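PDB 5JLD: arginyl-tRNA synthetase, putative from Plasmodium falciparum, which probably catalyses the ATP-dependent attachment of L-arginine to tRNA(Arg), releasing AMP and diphosphate, as an aminoacyl-tRNA synthetase. Local coordinates for residues A[307-312]-A[359-364]; A[283-288]-A[327-332]; A[68-73]-A[85-90]; A[20-23]-A[28-31]; A[510-515]-A[568-573]. All coordinates share one frame; numbering follows the deposited sequence.

How the contacts relate
The five contacts fall into three regions, which appear along the chain as N-terminal domain, catalytic domain and anticodon-binding domain. Contact 4 and then contact 3 come first; their centres lie 15 Å apart, and they meet where Ser21 OG probably hydrogen-bonds Ile73 O and Ile22 packs on Ile73. Contacts 2 and 1 interlace in sequence and share an interface between helices 326-337 and 353-364, where Ile359 and Ile363 rest on Leu332. Contact 5 follows, on the far side of the chain's centre from contacts 1 and 2, about 51 and 54 Å away between centres. Each of the five contacts lies within a single domain; contact 3 nevertheless comes within about 13 Å (nearest atoms) of contact 5.

Contact 1: A[307-312]-A[359-364]; sequences ENFKVP and IFDLIK
Phe309 and Asp361 supply the apolar part of this surface contact. The ring meets the acid through its rim: Phe309 CE2 lies 4.0 Å from Asp361 CB, which sits near the ring plane, and the two side chains run past one another in opposite senses, with ring and carboxylate planes turned 69° apart. The ring also leans on Thr354, Glu357 and Thr358, in the turns of helix 353-364 that precede Asp361.

The polar approach is of another kind. With CG trans to its own backbone N (chi1 -175°), Asp361 carries its carboxylate out from the helix toward the loop. Asn308 OD1 stands 3.8 Å from Asp361 OD1, two acceptors side by side with amide and carboxylate planes 74° apart, and no hydrogen bond joins the segments. The acid instead finds its donors just before the loop segment: Asp361 OD2 is gripped by the hydroxyls of Tyr304 and Ser306, and Ser306 OG also bonds Asn308 N. Glu307 OE2 lies 5.0 Å from Asp361 OD1, a like-charge neighbour whose effect is probably eased by long, weak ion pairs of both acids with Lys365.

The loop joining strands 301-304 and 313-316 is thereby docked on helix 353-364, the helix of a beta-alpha-beta crossover between the neighbouring parallel strands 343-349 and 374-380 of the class I Rossmann-type catalytic domain.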
# COMPACT_ATOMS: atom_id res chain seq x y z
N GLU A 307 -18.57 -6.12 23.60
CA GLU A 307 -20.00 -6.23 23.33
C GLU A 307 -20.23 -6.61 21.87
O GLU A 307 -21.26 -7.19 21.53
CB GLU A 307 -20.66 -4.89 23.63
CG GLU A 307 -19.69 -3.73 23.43
CD GLU A 307 -20.29 -2.37 23.72
OE1 GLU A 307 -21.28 -2.31 24.48
OE2 GLU A 307 -19.76 -1.37 23.19
N ASN A 308 -19.27 -6.27 21.02
CA ASN A 308 -19.42 -6.42 19.58
C ASN A 308 -18.67 -7.62 19.00
O ASN A 308 -18.79 -7.90 17.80
CB ASN A 308 -18.97 -5.15 18.87
CG ASN A 308 -19.80 -3.94 19.28
OD1 ASN A 308 -19.25 -2.90 19.67
ND2 ASN A 308 -21.12 -4.07 19.20
N PHE A 309 -17.93 -8.34 19.83
CA PHE A 309 -17.21 -9.52 19.35
C PHE A 309 -17.31 -10.63 20.37
O PHE A 309 -17.19 -10.39 21.57
CB PHE A 309 -15.74 -9.19 19.06
CG PHE A 309 -15.57 -8.03 18.11
CD1 PHE A 309 -15.58 -8.22 16.74
CD2 PHE A 309 -15.40 -6.74 18.60
CE1 PHE A 309 -15.44 -7.15 15.87
CE2 PHE A 309 -15.25 -5.67 17.74
CZ PHE A 309 -15.27 -5.87 16.38
N LYS A 310 -17.55 -11.86 19.90
CA LYS A 310 -17.76 -12.97 20.82
C LYS A 310 -16.46 -13.35 21.56
O LYS A 310 -16.46 -13.52 22.77
CB LYS A 310 -18.31 -14.19 20.08
N VAL A 311 -15.36 -13.50 20.82
CA VAL A 311 -14.10 -13.94 21.40
C VAL A 311 -13.41 -12.83 22.20
O VAL A 311 -13.08 -11.78 21.65
CB VAL A 311 -13.13 -14.46 20.33
CG1 VAL A 311 -11.79 -14.87 20.96
CG2 VAL A 311 -13.75 -15.64 19.58
N PRO A 312 -13.21 -13.06 23.50
CA PRO A 312 -12.52 -12.08 24.36
C PRO A 312 -11.00 -11.99 24.12
O PRO A 312 -10.39 -12.93 23.59
CB PRO A 312 -12.80 -12.61 25.77
CG PRO A 312 -12.90 -14.08 25.57
CD PRO A 312 -13.56 -14.28 24.25
N ILE A 359 -9.12 -5.64 19.20
CA ILE A 359 -8.15 -4.81 19.90
C ILE A 359 -8.54 -3.34 19.77
O ILE A 359 -8.49 -2.59 20.76
CB ILE A 359 -6.72 -5.07 19.39
CG1 ILE A 359 -6.23 -6.42 19.91
CG2 ILE A 359 -5.76 -3.95 19.85
CD1 ILE A 359 -5.12 -7.03 19.12
N PHE A 360 -9.01 -2.95 18.58
CA PHE A 360 -9.25 -1.52 18.34
C PHE A 360 -10.39 -1.07 19.24
O PHE A 360 -10.31 -0.04 19.91
CB PHE A 360 -9.58 -1.25 16.87
CG PHE A 360 -8.46 -1.55 15.92
CD1 PHE A 360 -7.15 -1.72 16.38
CD2 PHE A 360 -8.72 -1.67 14.55
CE1 PHE A 360 -6.12 -2.01 15.49
CE2 PHE A 360 -7.69 -1.95 13.65
CZ PHE A 360 -6.38 -2.12 14.12
N ASP A 361 -11.44 -1.90 19.26
CA ASP A 361 -12.58 -1.70 20.15
C ASP A 361 -12.14 -1.49 21.62
O ASP A 361 -12.72 -0.66 22.32
CB ASP A 361 -13.54 -2.89 20.03
CG ASP A 361 -14.82 -2.70 20.83
OD1 ASP A 361 -15.65 -1.86 20.44
OD2 ASP A 361 -14.98 -3.40 21.86
N LEU A 362 -11.13 -2.22 22.08
CA LEU A 362 -10.68 -2.00 23.47
C LEU A 362 -9.97 -0.66 23.59
O LEU A 362 -10.22 0.13 24.52
CB LEU A 362 -9.76 -3.12 23.95
CG LEU A 362 -8.99 -2.86 25.26
CD1 LEU A 362 -9.93 -2.64 26.45
CD2 LEU A 362 -7.99 -4.00 25.54
N ILE A 363 -9.12 -0.37 22.61
CA ILE A 363 -8.22 0.78 22.70
C ILE A 363 -9.03 2.08 22.60
O ILE A 363 -8.68 3.12 23.18
CB ILE A 363 -7.13 0.71 21.60
CG1 ILE A 363 -5.79 0.19 22.16
CG2 ILE A 363 -6.92 2.07 20.95
CD1 ILE A 363 -5.86 -1.14 22.92
N LYS A 364 -10.13 2.01 21.86
CA LYS A 364 -11.01 3.16 21.68
C LYS A 364 -11.74 3.49 22.99
O LYS A 364 -12.21 4.61 23.17
CB LYS A 364 -11.99 2.86 20.54
CG LYS A 364 -11.80 3.69 19.28
CD LYS A 364 -10.39 4.21 19.07
CE LYS A 364 -10.32 5.02 17.78
NZ LYS A 364 -9.18 5.99 17.65

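Contact 2: A[283-288]-A[327-332]; sequences STVLDL and TDVAAL
Val285 holds its CG1 trans to the backbone N (chi1 175°), leaving CG2 opposite the carbonyl carbon, and in this setting both methyls spread over the facing helix. Val329 adopts the same rotamer (chi1 176°) and brings its own CG1 to the Val285 side. The two branches of Val285 therefore have separate tasks. Val285 CG2 comes down on Ala330, 3.7 Å from Ala330 CB and 3.9 Å from Ala330 CA. Val285 CG1 lies over the backbone of the same alanine and also reaches Val329 CG1 at 4.2 Å, a looser methyl-to-methyl touch at the flank.

Because Ala330 ends at its beta carbon, the valine can settle almost directly on the helix surface, and the alpha carbons of Val285 and Ala330 come within 6.0 Å of each other. This close approach joins helix 282-292 to helix 326-337 within the excursion of chain that leaves strand 271-272, at one edge of the parallel sheet, and returns to strand 343-349. Such a connection between the halves of the Rossmann fold is where class I synthetases commonly carry inserted elements.

All three side chains are buried and apolar, and no hydrogen bond crosses between the helices; the fit rests on methyl packing. Trp368 and Tyr333 close round Val285, while Leu315 of strand 313-316 lies against Val329. Elsewhere round helix 326-337, Asp328 bonds His355 NE2 and Leu332 packs on helix 353-364.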
# COMPACT_ATOMS: atom_id res chain seq x y z
N SER A 283 3.26 -5.07 32.66
CA SER A 283 2.58 -4.89 33.95
C SER A 283 1.99 -3.48 34.01
O SER A 283 0.82 -3.30 34.38
CB SER A 283 3.54 -5.15 35.12
OG SER A 283 3.63 -6.55 35.38
N THR A 284 2.77 -2.50 33.54
CA THR A 284 2.26 -1.14 33.45
C THR A 284 0.97 -1.14 32.62
O THR A 284 -0.08 -0.65 33.07
CB THR A 284 3.32 -0.19 32.82
OG1 THR A 284 4.34 0.09 33.78
CG2 THR A 284 2.70 1.13 32.36
N VAL A 285 1.00 -1.79 31.46
CA VAL A 285 -0.17 -1.72 30.59
C VAL A 285 -1.33 -2.38 31.32
O VAL A 285 -2.44 -1.82 31.36
CB VAL A 285 0.06 -2.37 29.20
CG1 VAL A 285 -1.24 -2.37 28.37
CG2 VAL A 285 1.13 -1.61 28.43
N LEU A 286 -1.05 -3.48 32.02
CA LEU A 286 -2.17 -4.21 32.60
C LEU A 286 -2.69 -3.37 33.75
O LEU A 286 -3.92 -3.27 33.94
CB LEU A 286 -1.77 -5.61 33.05
CG LEU A 286 -1.62 -6.62 31.91
CD1 LEU A 286 -1.51 -8.01 32.48
CD2 LEU A 286 -2.78 -6.55 30.90
N ASP A 287 -1.76 -2.70 34.43
CA ASP A 287 -2.13 -1.88 35.58
C ASP A 287 -3.10 -0.85 35.07
O ASP A 287 -4.18 -0.68 35.65
CB ASP A 287 -0.90 -1.24 36.24
CG ASP A 287 -0.15 -2.21 37.15
OD1 ASP A 287 -0.77 -3.22 37.56
OD2 ASP A 287 1.05 -1.98 37.43
N LEU A 288 -2.76 -0.25 33.93
CA LEU A 288 -3.60 0.81 33.39
C LEU A 288 -4.99 0.25 33.13
O LEU A 288 -5.99 0.81 33.59
CB LEU A 288 -3.00 1.42 32.12
CG LEU A 288 -1.83 2.38 32.44
CD1 LEU A 288 -1.17 2.87 31.16
CD2 LEU A 288 -2.27 3.56 33.31
N THR A 327 0.51 -8.65 24.58
CA THR A 327 1.52 -7.99 23.74
C THR A 327 0.90 -7.05 22.68
O THR A 327 1.41 -5.95 22.46
CB THR A 327 2.43 -9.02 23.03
OG1 THR A 327 3.17 -9.75 24.02
CG2 THR A 327 3.40 -8.33 22.08
N ASP A 328 -0.18 -7.46 22.02
CA ASP A 328 -0.73 -6.60 20.95
C ASP A 328 -1.31 -5.31 21.54
O ASP A 328 -1.08 -4.19 21.05
CB ASP A 328 -1.80 -7.34 20.16
CG ASP A 328 -1.23 -8.44 19.28
OD1 ASP A 328 -0.03 -8.37 18.92
OD2 ASP A 328 -1.98 -9.37 18.93
N VAL A 329 -2.01 -5.48 22.66
CA VAL A 329 -2.59 -4.36 23.39
C VAL A 329 -1.48 -3.40 23.85
O VAL A 329 -1.61 -2.18 23.68
CB VAL A 329 -3.43 -4.85 24.59
CG1 VAL A 329 -3.95 -3.67 25.40
CG2 VAL A 329 -4.60 -5.71 24.09
N ALA A 330 -0.40 -3.95 24.41
CA ALA A 330 0.72 -3.12 24.86
C ALA A 330 1.36 -2.39 23.69
O ALA A 330 1.72 -1.23 23.81
CB ALA A 330 1.79 -3.97 25.61
N ALA A 331 1.53 -3.08 22.56
CA ALA A 331 2.15 -2.43 21.42
C ALA A 331 1.30 -1.25 20.97
O ALA A 331 1.84 -0.18 20.66
CB ALA A 331 2.37 -3.41 20.27
N LEU A 332 -0.03 -1.42 20.94
CA LEU A 332 -0.85 -0.28 20.49
C LEU A 332 -0.81 0.86 21.52
O LEU A 332 -0.74 2.03 21.15
CB LEU A 332 -2.29 -0.72 20.21
CG LEU A 332 -3.18 0.25 19.41
CD1 LEU A 332 -2.44 0.98 18.28
CD2 LEU A 332 -4.35 -0.54 18.84

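Contact 3: A[68-73]-A[85-90]; sequences KISEFI and IKSSPQ
Ser87 is the residue on which this contact turns, with Glu71 and Ser70 of helix 66-75 closing on it from the other segment. Ser87 OG donates to Glu71 OE1 at 2.7 Å, and Glu71 OE1 receives it on its syn lone pair, on the side of the other carboxylate oxygen. Glu71 leaves the helix beside the loop rather than facing it; a bend at chi2 (65°) swings the carboxylate round to the serine.

The second oxygen is employed as well. A water donates to Glu71 OE2 at 2.7 Å and accepts from Ser87 N at 2.8 Å, so that one carboxylate grips the serine twice, directly at the side chain and through water at the backbone. Two bonds to different oxygens should restrain rotation of the carboxylate. Ser87 OG has another partner in Gln67 NE2, one turn back on the helix.

Ser70 contributes a tight fit of a different sort. Its OG lies 3.1 Å from Ser87 CB, a close oxygen-to-carbon approach with no bond between the two serines; that hydroxyl is bonded instead to Gln67 O. Ser70 also touches Ile93 of strand 93-97, as does Ile73.

The contact thus fastens helix 66-75 to the chain just beyond strand 82-86, an outer strand of a four-stranded antiparallel sheet, in the helix-on-sheet architecture of the arginyl-tRNA synthetase N-terminal domain.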
# COMPACT_ATOMS: atom_id res chain seq x y z
N LYS A 68 -35.51 15.20 -14.40
CA LYS A 68 -35.80 16.61 -14.15
C LYS A 68 -35.01 17.16 -12.97
O LYS A 68 -34.51 18.29 -13.01
CB LYS A 68 -37.29 16.82 -13.94
CG LYS A 68 -38.12 16.26 -15.07
CD LYS A 68 -39.31 17.15 -15.30
CE LYS A 68 -40.19 17.19 -14.08
NZ LYS A 68 -41.58 17.56 -14.44
N ILE A 69 -34.86 16.35 -11.93
CA ILE A 69 -34.03 16.75 -10.80
C ILE A 69 -32.59 16.94 -11.27
O ILE A 69 -31.95 17.96 -10.95
CB ILE A 69 -34.12 15.70 -9.67
CG1 ILE A 69 -35.56 15.66 -9.13
CG2 ILE A 69 -33.08 15.98 -8.55
CD1 ILE A 69 -35.71 14.86 -7.82
N SER A 70 -32.09 16.01 -12.07
CA SER A 70 -30.71 16.15 -12.51
C SER A 70 -30.54 17.42 -13.36
O SER A 70 -29.51 18.07 -13.29
CB SER A 70 -30.24 14.91 -13.28
OG SER A 70 -30.76 14.88 -14.57
N GLU A 71 -31.58 17.77 -14.11
CA GLU A 71 -31.56 18.98 -14.92
C GLU A 71 -31.56 20.26 -14.06
O GLU A 71 -30.88 21.24 -14.38
CB GLU A 71 -32.76 18.99 -15.88
CG GLU A 71 -32.38 19.32 -17.30
CD GLU A 71 -31.49 18.29 -17.93
OE1 GLU A 71 -31.89 17.11 -17.99
OE2 GLU A 71 -30.39 18.65 -18.40
N PHE A 72 -32.33 20.26 -12.98
CA PHE A 72 -32.26 21.37 -12.02
C PHE A 72 -30.81 21.50 -11.45
O PHE A 72 -30.19 22.61 -11.47
CB PHE A 72 -33.30 21.13 -10.92
CG PHE A 72 -33.51 22.30 -10.00
CD1 PHE A 72 -33.54 23.60 -10.50
CD2 PHE A 72 -33.71 22.10 -8.64
CE1 PHE A 72 -33.75 24.67 -9.64
CE2 PHE A 72 -33.91 23.16 -7.78
CZ PHE A 72 -33.93 24.45 -8.28
N ILE A 73 -30.25 20.37 -11.02
CA ILE A 73 -28.87 20.37 -10.52
C ILE A 73 -27.87 20.94 -11.55
O ILE A 73 -27.04 21.78 -11.24
CB ILE A 73 -28.41 18.95 -10.13
CG1 ILE A 73 -29.20 18.46 -8.91
CG2 ILE A 73 -26.90 18.93 -9.88
CD1 ILE A 73 -28.84 17.07 -8.47
N ILE A 85 -21.63 18.82 -19.76
CA ILE A 85 -22.34 18.30 -18.61
C ILE A 85 -23.73 17.89 -19.10
O ILE A 85 -24.44 18.68 -19.73
CB ILE A 85 -22.39 19.34 -17.48
CG1 ILE A 85 -23.32 18.86 -16.36
CG2 ILE A 85 -22.79 20.72 -18.03
CD1 ILE A 85 -23.08 19.55 -15.04
N LYS A 86 -24.08 16.62 -18.86
CA LYS A 86 -25.28 16.02 -19.45
C LYS A 86 -26.03 15.11 -18.47
O LYS A 86 -25.41 14.38 -17.68
CB LYS A 86 -24.93 15.22 -20.70
CG LYS A 86 -24.77 16.09 -21.95
CD LYS A 86 -24.44 15.31 -23.23
CE LYS A 86 -24.95 16.07 -24.46
NZ LYS A 86 -24.82 15.32 -25.75
N SER A 87 -27.35 15.17 -18.53
CA SER A 87 -28.18 14.27 -17.75
C SER A 87 -28.34 12.96 -18.51
O SER A 87 -27.68 12.74 -19.53
CB SER A 87 -29.55 14.90 -17.47
OG SER A 87 -30.30 15.06 -18.67
N SER A 88 -29.22 12.11 -18.01
CA SER A 88 -29.43 10.76 -18.52
C SER A 88 -30.83 10.41 -18.08
O SER A 88 -31.33 11.00 -17.11
CB SER A 88 -28.40 9.79 -17.94
OG SER A 88 -28.64 9.58 -16.54
N PRO A 89 -31.49 9.48 -18.79
CA PRO A 89 -32.86 9.14 -18.42
C PRO A 89 -32.96 8.58 -17.00
O PRO A 89 -33.99 8.78 -16.35
CB PRO A 89 -33.27 8.08 -19.48
CG PRO A 89 -31.99 7.66 -20.15
CD PRO A 89 -31.07 8.83 -20.05
N GLN A 90 -31.90 7.92 -16.53
CA GLN A 90 -31.88 7.39 -15.17
C GLN A 90 -31.72 8.54 -14.18
O GLN A 90 -32.18 8.47 -13.04
CB GLN A 90 -30.75 6.37 -14.98
CG GLN A 90 -30.84 5.16 -15.92
CD GLN A 90 -29.93 5.29 -17.14
OE1 GLN A 90 -29.64 6.40 -17.60
NE2 GLN A 90 -29.47 4.15 -17.65
O HOH W 1 -28.75 17.15 -19.93

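Contact 4: A[20-23]-A[28-31]; sequences NSIQ and SISE
Ile22 is the first residue of segment 20-23 to meet the loop. Ile22 CG2 touches Ile29 CG2 at 4.1 Å, the two branched chains crossing at a slant. The same methyl brushes the aliphatic part of the acid beyond, Ile22 CG2 lying 4.3 Å from Glu31 CG. The carboxylate of Glu31 is engaged elsewhere, its OE2 bonded to Asn49 ND2 on helix 49-57, so its side chain offers Ile22 the hydrocarbon shaft.

Gln23, next along, adds the polar half. Its chain starts beside the loop, and a bend at chi2 (59°) turns the amide back to it. Gln23 NE2 donates to Ile29 O at 3.1 Å along a fairly straight path, the angle at the hydrogen being 156°. The donor lies in the carbonyl plane, with a C=O to donor angle of 148°, and the acceptor lies almost in the amide plane of the glutamine. The other end of the amide reaches the loop through a water, which donates to Gln23 OE1 at 3.3 Å and accepts from Glu31 N at 2.7 Å; its link to Ile29 O is weak. Gln19 NE2, a turn earlier, adds a bond to Glu31 O.

The loop that leads from this helix toward strand 35-37, in the N-terminal domain, is therefore met by two complementary means. Ile22 and Ile29 pack methyl to methyl, with helix 49-57 touching both residues, while one glutamine amide serves Ile29 O directly and Glu31 N through the water. Polar backbone atoms of a loop without regular structure thus find partners on helix 10-25.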
# COMPACT_ATOMS: atom_id res chain seq x y z
N ASN A 20 -22.32 21.87 -3.84
CA ASN A 20 -22.83 23.24 -3.77
C ASN A 20 -24.10 23.36 -4.62
O ASN A 20 -25.08 23.99 -4.19
CB ASN A 20 -21.79 24.27 -4.23
CG ASN A 20 -20.54 24.30 -3.31
OD1 ASN A 20 -20.53 23.70 -2.23
ND2 ASN A 20 -19.51 25.01 -3.75
N SER A 21 -24.10 22.75 -5.82
CA SER A 21 -25.34 22.85 -6.62
C SER A 21 -26.55 22.19 -5.94
O SER A 21 -27.66 22.73 -5.97
CB SER A 21 -25.17 22.24 -8.00
OG SER A 21 -26.35 22.43 -8.74
N ILE A 22 -26.33 21.03 -5.34
CA ILE A 22 -27.37 20.31 -4.62
C ILE A 22 -27.91 21.15 -3.47
O ILE A 22 -29.12 21.29 -3.32
CB ILE A 22 -26.84 18.96 -4.07
CG1 ILE A 22 -26.69 17.93 -5.20
CG2 ILE A 22 -27.77 18.41 -3.00
CD1 ILE A 22 -25.85 16.71 -4.80
N GLN A 23 -26.99 21.71 -2.68
CA GLN A 23 -27.38 22.58 -1.57
C GLN A 23 -28.21 23.77 -2.03
O GLN A 23 -29.19 24.13 -1.40
CB GLN A 23 -26.15 23.08 -0.82
CG GLN A 23 -26.33 23.04 0.67
CD GLN A 23 -26.62 21.64 1.15
OE1 GLN A 23 -25.96 20.68 0.74
NE2 GLN A 23 -27.62 21.50 2.01
N SER A 28 -32.56 22.95 2.44
CA SER A 28 -32.72 22.22 3.69
C SER A 28 -32.69 20.71 3.45
O SER A 28 -33.59 19.99 3.85
CB SER A 28 -34.02 22.64 4.38
OG SER A 28 -34.29 21.87 5.53
N ILE A 29 -31.63 20.25 2.78
CA ILE A 29 -31.48 18.83 2.49
C ILE A 29 -30.16 18.33 3.06
O ILE A 29 -29.17 19.06 3.12
CB ILE A 29 -31.54 18.54 0.96
CG1 ILE A 29 -32.08 17.13 0.68
CG2 ILE A 29 -30.18 18.74 0.28
CD1 ILE A 29 -32.18 16.82 -0.81
N SER A 30 -30.14 17.08 3.52
CA SER A 30 -28.89 16.46 3.92
C SER A 30 -28.60 15.37 2.92
O SER A 30 -29.20 14.30 2.94
CB SER A 30 -28.94 15.91 5.35
N GLU A 31 -27.67 15.67 2.02
CA GLU A 31 -27.40 14.81 0.87
C GLU A 31 -25.95 15.01 0.45
O GLU A 31 -25.60 16.01 -0.18
CB GLU A 31 -28.37 15.14 -0.28
CG GLU A 31 -28.11 14.39 -1.60
CD GLU A 31 -28.58 12.94 -1.56
OE1 GLU A 31 -29.52 12.63 -0.80
OE2 GLU A 31 -27.98 12.11 -2.28
O HOH W 2 -26.15 17.89 2.48

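Contact 5: A[510-515]-A[568-573]; sequences IYEINL and LLLCSI
This is buried helix-to-helix packing inside the DALR anticodon-binding domain, where the beginning of helix 510-520 meets the long helix 564-584. A single side chain, Leu570, carries the second helix's share, and its two methyls go to different partners one turn apart. Leu570 CD1 lies on the shaft of Glu512, 3.6 Å from Glu512 CG and 4.0 Å from Glu512 CB, the side chains crossing at about a right angle. The other methyl meets Leu515 head-on, tip to tip, with Leu515 CD2 at 3.7 Å from Leu570 CD2. Leu515 reaches there because its CG stands trans to its backbone N (chi1 179°), which extends the side chain straight toward the opposite helix.

Helix 536-556 completes the surroundings: Phe552 touches both Glu512 and Leu515, and Leu545 packs on Leu515. Leu507, just ahead of the first helix, adds to the cover over Leu570.

Glu512 is the unusual member, a buried acid that offers hydrocarbon to a leucine. A bend at chi2 (148°) accompanies the turn of its carboxylate toward the start of its own helix, a position that may help to stabilise a negative charge. Chemically, then, the junction is held by dispersion and burial: Glu512 OE2 finds weak hydrogen bonds from Ser509 N and Thr508 OG1, just ahead of its helix, and no hydrogen bond crosses the interface.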
# COMPACT_ATOMS: atom_id res chain seq x y z
N ILE A 510 -8.48 13.10 -29.30
CA ILE A 510 -9.17 12.47 -28.19
C ILE A 510 -8.19 11.63 -27.35
O ILE A 510 -8.40 11.44 -26.15
CB ILE A 510 -10.33 11.58 -28.69
CG1 ILE A 510 -11.18 11.10 -27.51
CG2 ILE A 510 -9.79 10.41 -29.51
CD1 ILE A 510 -11.66 12.22 -26.61
N TYR A 511 -7.10 11.18 -27.97
CA TYR A 511 -6.14 10.31 -27.29
C TYR A 511 -5.22 11.11 -26.37
O TYR A 511 -4.82 10.63 -25.30
CB TYR A 511 -5.32 9.52 -28.31
CG TYR A 511 -6.18 8.68 -29.21
CD1 TYR A 511 -6.85 7.56 -28.73
CD2 TYR A 511 -6.35 9.01 -30.55
CE1 TYR A 511 -7.66 6.79 -29.56
CE2 TYR A 511 -7.15 8.25 -31.39
CZ TYR A 511 -7.81 7.15 -30.88
OH TYR A 511 -8.60 6.39 -31.72
N GLU A 512 -4.91 12.33 -26.79
CA GLU A 512 -4.09 13.24 -25.99
C GLU A 512 -4.90 13.77 -24.83
O GLU A 512 -4.39 13.88 -23.71
CB GLU A 512 -3.56 14.38 -26.86
CG GLU A 512 -2.36 14.00 -27.69
CD GLU A 512 -2.31 14.75 -29.00
OE1 GLU A 512 -1.47 15.66 -29.15
OE2 GLU A 512 -3.11 14.42 -29.89
N ILE A 513 -6.16 14.09 -25.10
CA ILE A 513 -7.13 14.41 -24.06
C ILE A 513 -7.20 13.29 -23.03
O ILE A 513 -7.07 13.53 -21.84
CB ILE A 513 -8.56 14.65 -24.64
CG1 ILE A 513 -8.62 15.96 -25.42
CG2 ILE A 513 -9.58 14.70 -23.51
CD1 ILE A 513 -8.34 17.19 -24.57
N ASN A 514 -7.40 12.07 -23.51
CA ASN A 514 -7.55 10.91 -22.62
C ASN A 514 -6.30 10.62 -21.76
O ASN A 514 -6.40 10.29 -20.56
CB ASN A 514 -7.91 9.67 -23.43
CG ASN A 514 -9.38 9.63 -23.80
OD1 ASN A 514 -10.13 10.55 -23.50
ND2 ASN A 514 -9.79 8.56 -24.48
N LEU A 515 -5.13 10.73 -22.39
CA LEU A 515 -3.87 10.59 -21.68
C LEU A 515 -3.75 11.67 -20.60
O LEU A 515 -3.44 11.37 -19.44
CB LEU A 515 -2.69 10.64 -22.66
CG LEU A 515 -1.30 10.53 -22.00
CD1 LEU A 515 -1.27 9.30 -21.10
CD2 LEU A 515 -0.20 10.46 -23.02
N LEU A 568 6.12 15.19 -27.41
CA LEU A 568 7.31 14.81 -26.66
C LEU A 568 7.15 15.16 -25.18
O LEU A 568 7.53 14.38 -24.30
CB LEU A 568 8.54 15.50 -27.24
CG LEU A 568 9.85 14.72 -27.06
CD1 LEU A 568 9.80 13.44 -27.89
CD2 LEU A 568 11.04 15.58 -27.45
N LEU A 569 6.58 16.33 -24.93
CA LEU A 569 6.27 16.77 -23.58
C LEU A 569 5.34 15.77 -22.89
O LEU A 569 5.55 15.40 -21.71
CB LEU A 569 5.64 18.16 -23.61
CG LEU A 569 6.20 19.22 -22.66
CD1 LEU A 569 7.72 19.21 -22.67
CD2 LEU A 569 5.67 20.59 -23.03
N LEU A 570 4.31 15.33 -23.62
CA LEU A 570 3.40 14.31 -23.09
C LEU A 570 4.16 13.03 -22.76
O LEU A 570 3.88 12.38 -21.74
CB LEU A 570 2.29 14.00 -24.10
CG LEU A 570 0.93 14.63 -23.77
CD1 LEU A 570 -0.05 14.44 -24.91
CD2 LEU A 570 0.38 14.07 -22.47
N CYS A 571 5.10 12.68 -23.62
CA CYS A 571 5.93 11.51 -23.40
C CYS A 571 6.73 11.66 -22.09
O CYS A 571 6.86 10.71 -21.32
CB CYS A 571 6.86 11.28 -24.59
SG CYS A 571 6.06 10.66 -26.10
N SER A 572 7.25 12.86 -21.85
CA SER A 572 8.08 13.15 -20.68
C SER A 572 7.29 13.05 -19.38
O SER A 572 7.70 12.38 -18.40
CB SER A 572 8.70 14.54 -20.81
OG SER A 572 9.76 14.76 -19.91
N ILE A 573 6.13 13.70 -19.37
CA ILE A 573 5.24 13.58 -18.23
C ILE A 573 4.88 12.12 -17.98
O ILE A 573 4.97 11.64 -16.84
CB ILE A 573 3.96 14.39 -18.43
CG1 ILE A 573 4.32 15.87 -18.62
CG2 ILE A 573 3.03 14.17 -17.24
CD1 ILE A 573 3.11 16.78 -18.92